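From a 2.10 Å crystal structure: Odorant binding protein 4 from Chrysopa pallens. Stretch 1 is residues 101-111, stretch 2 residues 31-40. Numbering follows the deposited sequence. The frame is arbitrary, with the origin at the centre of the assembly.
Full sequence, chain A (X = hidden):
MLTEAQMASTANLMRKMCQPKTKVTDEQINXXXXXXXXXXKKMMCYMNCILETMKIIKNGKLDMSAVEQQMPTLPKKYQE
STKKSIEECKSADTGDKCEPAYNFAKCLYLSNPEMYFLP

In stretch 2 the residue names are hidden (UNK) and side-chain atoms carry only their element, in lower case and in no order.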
ATOM      1  N   ALA A 101      -1.808  -4.682  -7.369  1.00 17.55           N
ATOM      2  CA  ALA A 101      -1.381  -3.930  -6.189  1.00 22.14           C
ATOM      3  C   ALA A 101      -1.686  -2.442  -6.331  1.00 19.88           C
ATOM      4  O   ALA A 101      -2.102  -1.789  -5.365  1.00 19.86           O
ATOM      5  CB  ALA A 101       0.103  -4.142  -5.925  1.00 19.19           C
ATOM      6  N   TYR A 102      -1.478  -1.894  -7.525  1.00 17.34           N
ATOM      7  CA  TYR A 102      -1.806  -0.494  -7.776  1.00 18.07           C
ATOM      8  C   TYR A 102      -3.299  -0.243  -7.592  1.00 21.61           C
ATOM      9  O   TYR A 102      -3.703   0.702  -6.909  1.00 21.25           O
ATOM     10  CB  TYR A 102      -1.381  -0.129  -9.193  1.00 18.13           C
ATOM     11  CG  TYR A 102      -1.840   1.214  -9.679  1.00 23.82           C
ATOM     12  CD1 TYR A 102      -1.123   2.377  -9.362  1.00 24.52           C
ATOM     13  CD2 TYR A 102      -2.945   1.329 -10.511  1.00 24.83           C
ATOM     14  CE1 TYR A 102      -1.525   3.622  -9.849  1.00 24.24           C
ATOM     15  CE2 TYR A 102      -3.357   2.564 -10.992  1.00 27.98           C
ATOM     16  CZ  TYR A 102      -2.646   3.706 -10.653  1.00 30.31           C
ATOM     17  OH  TYR A 102      -3.060   4.927 -11.140  1.00 38.10           O
ATOM     18  N   ASN A 103      -4.141  -1.095  -8.195  1.00 17.38           N
ATOM     19  CA  ASN A 103      -5.585  -0.909  -8.066  1.00 22.20           C
ATOM     20  C   ASN A 103      -6.040  -1.079  -6.625  1.00 22.11           C
ATOM     21  O   ASN A 103      -6.896  -0.330  -6.149  1.00 25.06           O
ATOM     22  CB  ASN A 103      -6.329  -1.891  -8.977  1.00 22.21           C
ATOM     23  CG  ASN A 103      -6.252  -1.491 -10.433  1.00 25.31           C
ATOM     24  OD1 ASN A 103      -6.207  -0.298 -10.751  1.00 24.15           O
ATOM     25  ND2 ASN A 103      -6.212  -2.486 -11.328  1.00 23.76           N
ATOM     26  N   PHE A 104      -5.508  -2.086  -5.932  1.00 22.57           N
ATOM     27  CA  PHE A 104      -5.766  -2.247  -4.504  1.00 18.64           C
ATOM     28  C   PHE A 104      -5.378  -0.989  -3.729  1.00 22.92           C
ATOM     29  O   PHE A 104      -6.139  -0.519  -2.880  1.00 24.94           O
ATOM     30  CB  PHE A 104      -4.994  -3.467  -3.984  1.00 18.62           C
ATOM     31  CG  PHE A 104      -5.161  -3.728  -2.502  1.00 27.61           C
ATOM     32  CD1 PHE A 104      -6.407  -4.063  -1.967  1.00 33.68           C
ATOM     33  CD2 PHE A 104      -4.067  -3.670  -1.648  1.00 24.59           C
ATOM     34  CE1 PHE A 104      -6.564  -4.324  -0.597  1.00 24.24           C
ATOM     35  CE2 PHE A 104      -4.210  -3.916  -0.286  1.00 27.26           C
ATOM     36  CZ  PHE A 104      -5.468  -4.241   0.240  1.00 29.93           C
ATOM     37  N   ALA A 105      -4.198  -0.419  -4.022  1.00 23.04           N
ATOM     38  CA  ALA A 105      -3.738   0.769  -3.305  1.00 19.99           C
ATOM     39  C   ALA A 105      -4.655   1.962  -3.544  1.00 23.60           C
ATOM     40  O   ALA A 105      -4.972   2.710  -2.612  1.00 25.52           O
ATOM     41  CB  ALA A 105      -2.308   1.115  -3.724  1.00 19.57           C
ATOM     42  N   LYS A 106      -5.049   2.192  -4.799  1.00 20.05           N
ATOM     43  CA  LYS A 106      -5.964   3.298  -5.086  1.00 22.77           C
ATOM     44  C   LYS A 106      -7.246   3.142  -4.288  1.00 26.73           C
ATOM     45  O   LYS A 106      -7.790   4.122  -3.774  1.00 23.89           O
ATOM     46  CB  LYS A 106      -6.323   3.361  -6.578  1.00 26.66           C
ATOM     47  CG  LYS A 106      -5.181   3.620  -7.521  1.00 33.63           C
ATOM     48  CD  LYS A 106      -5.721   4.059  -8.874  1.00 35.13           C
ATOM     49  CE  LYS A 106      -6.697   3.049  -9.439  1.00 33.74           C
ATOM     50  NZ  LYS A 106      -7.136   3.401 -10.815  1.00 33.21           N
ATOM     51  N   CYS A 107      -7.755   1.906  -4.199  1.00 25.22           N
ATOM     52  CA  CYS A 107      -8.976   1.664  -3.441  1.00 22.01           C
ATOM     53  C   CYS A 107      -8.768   2.004  -1.972  1.00 28.60           C
ATOM     54  O   CYS A 107      -9.613   2.661  -1.346  1.00 27.97           O
ATOM     55  CB  CYS A 107      -9.415   0.205  -3.604  1.00 21.32           C
ATOM     56  SG  CYS A 107     -10.979  -0.188  -2.743  1.00 34.05           S
ATOM     57  N   LEU A 108      -7.646   1.555  -1.404  1.00 22.14           N
ATOM     58  CA  LEU A 108      -7.386   1.803   0.007  1.00 22.62           C
ATOM     59  C   LEU A 108      -7.374   3.294   0.298  1.00 23.93           C
ATOM     60  O   LEU A 108      -7.955   3.748   1.292  1.00 25.26           O
ATOM     61  CB  LEU A 108      -6.056   1.190   0.427  1.00 24.02           C
ATOM     62  CG  LEU A 108      -6.019  -0.322   0.592  1.00 30.98           C
ATOM     63  CD1 LEU A 108      -4.634  -0.704   1.058  1.00 27.14           C
ATOM     64  CD2 LEU A 108      -7.087  -0.792   1.578  1.00 27.81           C
ATOM     65  N   TYR A 109      -6.704   4.069  -0.564  1.00 26.04           N
ATOM     66  CA  TYR A 109      -6.646   5.515  -0.383  1.00 27.96           C
ATOM     67  C   TYR A 109      -8.044   6.121  -0.426  1.00 26.60           C
ATOM     68  O   TYR A 109      -8.439   6.866   0.477  1.00 28.46           O
ATOM     69  CB  TYR A 109      -5.747   6.153  -1.447  1.00 22.99           C
ATOM     70  CG  TYR A 109      -5.657   7.655  -1.274  1.00 27.34           C
ATOM     71  CD1 TYR A 109      -6.646   8.486  -1.796  1.00 32.99           C
ATOM     72  CD2 TYR A 109      -4.617   8.240  -0.554  1.00 26.93           C
ATOM     73  CE1 TYR A 109      -6.609   9.851  -1.616  1.00 33.47           C
ATOM     74  CE2 TYR A 109      -4.569   9.625  -0.370  1.00 26.58           C
ATOM     75  CZ  TYR A 109      -5.572  10.423  -0.913  1.00 34.45           C
ATOM     76  OH  TYR A 109      -5.570  11.791  -0.768  1.00 36.14           O
ATOM     77  N   LEU A 110      -8.815   5.797  -1.466  1.00 29.36           N
ATOM     78  CA  LEU A 110     -10.141   6.386  -1.625  1.00 32.87           C
ATOM     79  C   LEU A 110     -11.118   5.970  -0.532  1.00 32.22           C
ATOM     80  O   LEU A 110     -12.080   6.701  -0.273  1.00 34.36           O
ATOM     81  CB  LEU A 110     -10.715   6.025  -2.993  1.00 29.58           C
ATOM     82  CG  LEU A 110      -9.959   6.663  -4.153  1.00 36.56           C
ATOM     83  CD1 LEU A 110     -10.550   6.205  -5.482  1.00 37.08           C
ATOM     84  CD2 LEU A 110      -9.999   8.176  -4.007  1.00 35.37           C
ATOM     85  N   SER A 111     -10.899   4.832   0.095  1.00 33.05           N
ATOM     86  CA  SER A 111     -11.828   4.412   1.166  1.00 36.50           C
ATOM     87  C   SER A 111     -11.656   5.288   2.404  1.00 40.40           C
ATOM     88  O   SER A 111     -12.597   5.415   3.140  1.00 44.47           O
ATOM     89  CB  SER A 111     -11.686   2.979   1.490  1.00 40.70           C
ATOM     90  OG  SER A 111     -10.694   2.790   2.452  1.00 51.23           O
ATOM     91  N   UNK A  31       2.072  12.769  -5.784  1.00 20.91           N
ATOM     92  CA  UNK A  31       0.736  12.781  -6.370  1.00 25.22           C
ATOM     93  C   UNK A  31      -0.133  11.666  -5.802  1.00 20.73           C
ATOM     94  O   UNK A  31      -1.283  11.895  -5.428  1.00 21.83           O
ATOM     95  c   UNK A  31       1.227  13.950  -8.550  1.00 32.47           C
ATOM     96  c   UNK A  31       0.825  12.654  -7.889  1.00 21.98           C
ATOM     97  o   UNK A  31       1.106  15.022  -7.964  1.00 33.54           O
ATOM     98  n   UNK A  31       1.731  13.857  -9.771  1.00 36.16           N
ATOM     99  N   UNK A  32       0.410  10.454  -5.711  1.00 24.62           N
ATOM    100  CA  UNK A  32      -0.403   9.326  -5.256  1.00 22.70           C
ATOM    101  C   UNK A  32      -0.965   9.579  -3.862  1.00 27.61           C
ATOM    102  O   UNK A  32      -2.147   9.332  -3.605  1.00 27.73           O
ATOM    103  c   UNK A  32      -0.675   6.068  -6.477  1.00 23.79           C
ATOM    104  c   UNK A  32      -1.065   6.324  -4.134  1.00 19.43           C
ATOM    105  c   UNK A  32      -2.095   4.497  -5.311  1.00 24.19           C
ATOM    106  c   UNK A  32      -0.445   6.767  -5.294  1.00 23.43           C
ATOM    107  c   UNK A  32      -1.490   4.932  -6.487  1.00 27.13           C
ATOM    108  c   UNK A  32      -1.887   5.191  -4.140  1.00 22.83           C
ATOM    109  c   UNK A  32       0.418   8.028  -5.287  1.00 19.75           C
ATOM    110  N   UNK A  33      -0.142  10.111  -2.955  1.00 26.80           N
ATOM    111  CA  UNK A  33      -0.590  10.375  -1.590  1.00 25.29           C
ATOM    112  C   UNK A  33      -1.548  11.543  -1.488  1.00 29.31           C
ATOM    113  O   UNK A  33      -2.029  11.819  -0.389  1.00 32.24           O
ATOM    114  c   UNK A  33       0.605  10.638  -0.671  1.00 25.22           C
ATOM    115  n   UNK A  33       2.328   8.867  -1.150  1.00 29.28           N
ATOM    116  n   UNK A  33       2.229   7.590   0.566  1.00 28.87           N
ATOM    117  c   UNK A  33       1.370   9.403  -0.321  1.00 29.12           C
ATOM    118  c   UNK A  33       2.830   7.780  -0.592  1.00 29.08           C
ATOM    119  c   UNK A  33       1.305   8.589   0.758  1.00 32.21           C
ATOM    120  N   UNK A  34      -1.818  12.243  -2.588  1.00 34.26           N
ATOM    121  CA  UNK A  34      -2.866  13.249  -2.654  1.00 31.22           C
ATOM    122  C   UNK A  34      -4.009  12.821  -3.566  1.00 32.65           C
ATOM    123  O   UNK A  34      -4.770  13.665  -4.037  1.00 34.61           O
ATOM    124  c   UNK A  34      -0.347  17.453  -1.540  1.00 34.86           C
ATOM    125  c   UNK A  34      -2.296  14.579  -3.133  1.00 29.13           C
ATOM    126  n   UNK A  34       0.539  16.672  -0.631  1.00 33.33           N
ATOM    127  c   UNK A  34      -0.911  16.595  -2.665  1.00 36.49           C
ATOM    128  c   UNK A  34      -1.319  15.229  -2.167  1.00 34.55           C
ATOM    129  N   UNK A  35      -4.139  11.533  -3.842  1.00 25.74           N
ATOM    130  CA  UNK A  35      -5.266  11.076  -4.638  1.00 25.61           C
ATOM    131  C   UNK A  35      -5.176  11.383  -6.114  1.00 27.23           C
ATOM    132  O   UNK A  35      -6.197  11.375  -6.806  1.00 30.33           O
ATOM    133  N   UNK A  36      -3.987  11.657  -6.624  1.00 28.84           N
ATOM    134  CA  UNK A  36      -3.777  11.847  -8.053  1.00 31.50           C
ATOM    135  C   UNK A  36      -3.027  10.623  -8.543  1.00 30.61           C
ATOM    136  O   UNK A  36      -1.839  10.445  -8.244  1.00 27.97           O
ATOM    137  c   UNK A  36      -2.697  13.196  -9.832  1.00 33.40           C
ATOM    138  c   UNK A  36      -3.014  13.137  -8.359  1.00 34.19           C
ATOM    139  c   UNK A  36      -3.853  14.352  -7.929  1.00 33.01           C
ATOM    140  N   UNK A  37      -3.719   9.790  -9.306  1.00 26.81           N
ATOM    141  CA  UNK A  37      -3.278   8.432  -9.610  1.00 30.18           C
ATOM    142  C   UNK A  37      -2.759   8.369 -11.038  1.00 32.62           C
ATOM    143  O   UNK A  37      -3.529   8.466 -11.996  1.00 41.13           O
ATOM    144  c   UNK A  37      -4.098   7.384  -6.903  1.00 26.72           C
ATOM    145  c   UNK A  37      -6.810   7.590  -6.464  1.00 34.10           C
ATOM    146  c   UNK A  37      -4.959   7.459  -7.988  1.00 27.58           C
ATOM    147  c   UNK A  37      -5.932   7.497  -5.390  1.00 26.42           C
ATOM    148  c   UNK A  37      -6.323   7.572  -7.750  1.00 26.27           C
ATOM    149  c   UNK A  37      -4.579   7.387  -5.612  1.00 24.89           C
ATOM    150  c   UNK A  37      -4.425   7.450  -9.390  1.00 30.00           C
ATOM    151  N   UNK A  38      -1.448   8.215 -11.164  1.00 31.14           N
ATOM    152  CA  UNK A  38      -0.755   8.108 -12.437  1.00 35.39           C
ATOM    153  C   UNK A  38      -0.642   6.625 -12.760  1.00 38.85           C
ATOM    154  O   UNK A  38       0.088   5.898 -12.080  1.00 39.50           O
ATOM    155  c   UNK A  38       1.439   8.703 -13.566  1.00 38.70           C
ATOM    156  c   UNK A  38       0.618   8.763 -12.306  1.00 36.84           C
ATOM    157  o   UNK A  38       0.937   8.257 -14.617  1.00 45.74           O
ATOM    158  o   UNK A  38       2.614   9.122 -13.486  1.00 36.48           O
ATOM    159  N   UNK A  39      -1.369   6.156 -13.781  1.00 28.45           N
ATOM    160  CA  UNK A  39      -1.288   4.729 -14.073  1.00 27.06           C
ATOM    161  C   UNK A  39      -0.029   4.362 -14.855  1.00 30.65           C
ATOM    162  O   UNK A  39       0.030   3.292 -15.470  1.00 31.41           O
ATOM    163  o   UNK A  39      -3.766   4.519 -16.814  1.00 48.13           O
ATOM    164  c   UNK A  39      -2.555   4.253 -14.788  1.00 36.53           C
ATOM    165  c   UNK A  39      -2.707   4.804 -16.211  1.00 44.40           C
ATOM    166  o   UNK A  39      -1.806   5.495 -16.739  1.00 45.50           O
ATOM    167  N   UNK A  40       0.977   5.232 -14.845  1.00 24.37           N
ATOM    168  CA  UNK A  40       2.264   4.888 -15.430  1.00 27.98           C
ATOM    169  C   UNK A  40       2.797   3.621 -14.773  1.00 29.72           C
ATOM    170  O   UNK A  40       2.612   3.406 -13.572  1.00 26.07           O
ATOM    171  o   UNK A  40       5.518   5.447 -14.915  1.00 34.50           O
ATOM    172  c   UNK A  40       4.646   5.706 -15.753  1.00 34.52           C
ATOM    173  o   UNK A  40       4.875   5.697 -16.984  1.00 38.91           O
ATOM    174  c   UNK A  40       3.254   6.041 -15.249  1.00 28.20           C
TER

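Position 31 has four side-chain atoms: two carbons, the second carrying one oxygen and one nitrogen. They stay clear of stretch 1. This is Asn31, in the last part of a helix.

Position 32 carries one carbon and then a ring of six carbons, with no oxygen on it. The ring lies near Tyr102, Ala105 and Lys106. This is Phe32. Its CE2 is 3.6 Å from Tyr102 CE1, and its CZ is 3.7 Å from Ala105 CB. Lys106 N and Tyr102 CE1 both lie at the edge of its ring.

Position 33 has one carbon and a five-membered ring of three carbons and two nitrogens. Its CA-to-CB bond points away from stretch 1, and the backbone makes the contact: its O is 3.4 Å from Tyr109 CE2. This is His33.

Position 34 has four carbons in a row ending in nitrogen. Its CA-to-CB bond points away from stretch 1, while the backbone C is 3.4 Å from Tyr109 OH. This is Lys34.

Position 35 has no side-chain atoms, so it is Gly35. Its phi of 74° favours glycine. An ideal CB would sit 3.1 Å from Tyr109 CE1, which is tight. Gly35 N donates a hydrogen bond to Phe32 O at 3.0 Å, closing a type I turn.

Position 36 has three carbons, one carrying the other two. Its CA-to-CB bond points away, and the three carbons touch nothing on stretch 1. This is Val36.

Position 37 again has one carbon and a ring of six carbons, and its CA-to-CB bond points toward stretch 1. The side chain meets Tyr102, Lys106, Tyr109 and Leu110. This is Phe37. Lys106 CG lies over its ring face, 4.0 Å from the centroid. Its CZ is 3.8 Å from Tyr109 CD1.

Position 38 has two carbons, the second carrying two oxygens. Its CA-to-CB bond points away, but the backbone C is 3.4 Å from Tyr102 OH. This is Asp38.

Position 39 has the same atom pattern. Its CB is 3.7 Å from Tyr102 OH, and the end of its side chain leads away. This is Asp39.

Position 40 repeats the pattern, and its CA-to-CB bond points away. This is Asp40. Its N donates a hydrogen bond to Asp38 OD1 at 3.0 Å, and its side chain caps the helix that follows.

The contact is mainly apolar packing, with no clear hydrogen bond across it. Tyr102 and Tyr109 reach from the helix to the loop backbone. Phe37 packs between them, its edge toward the face of Tyr109, while Phe32 fits against Tyr102 and Ala105. Together the stretches bury 496 Å².

Stretch 2 (31-40) NFHKGVFDDD
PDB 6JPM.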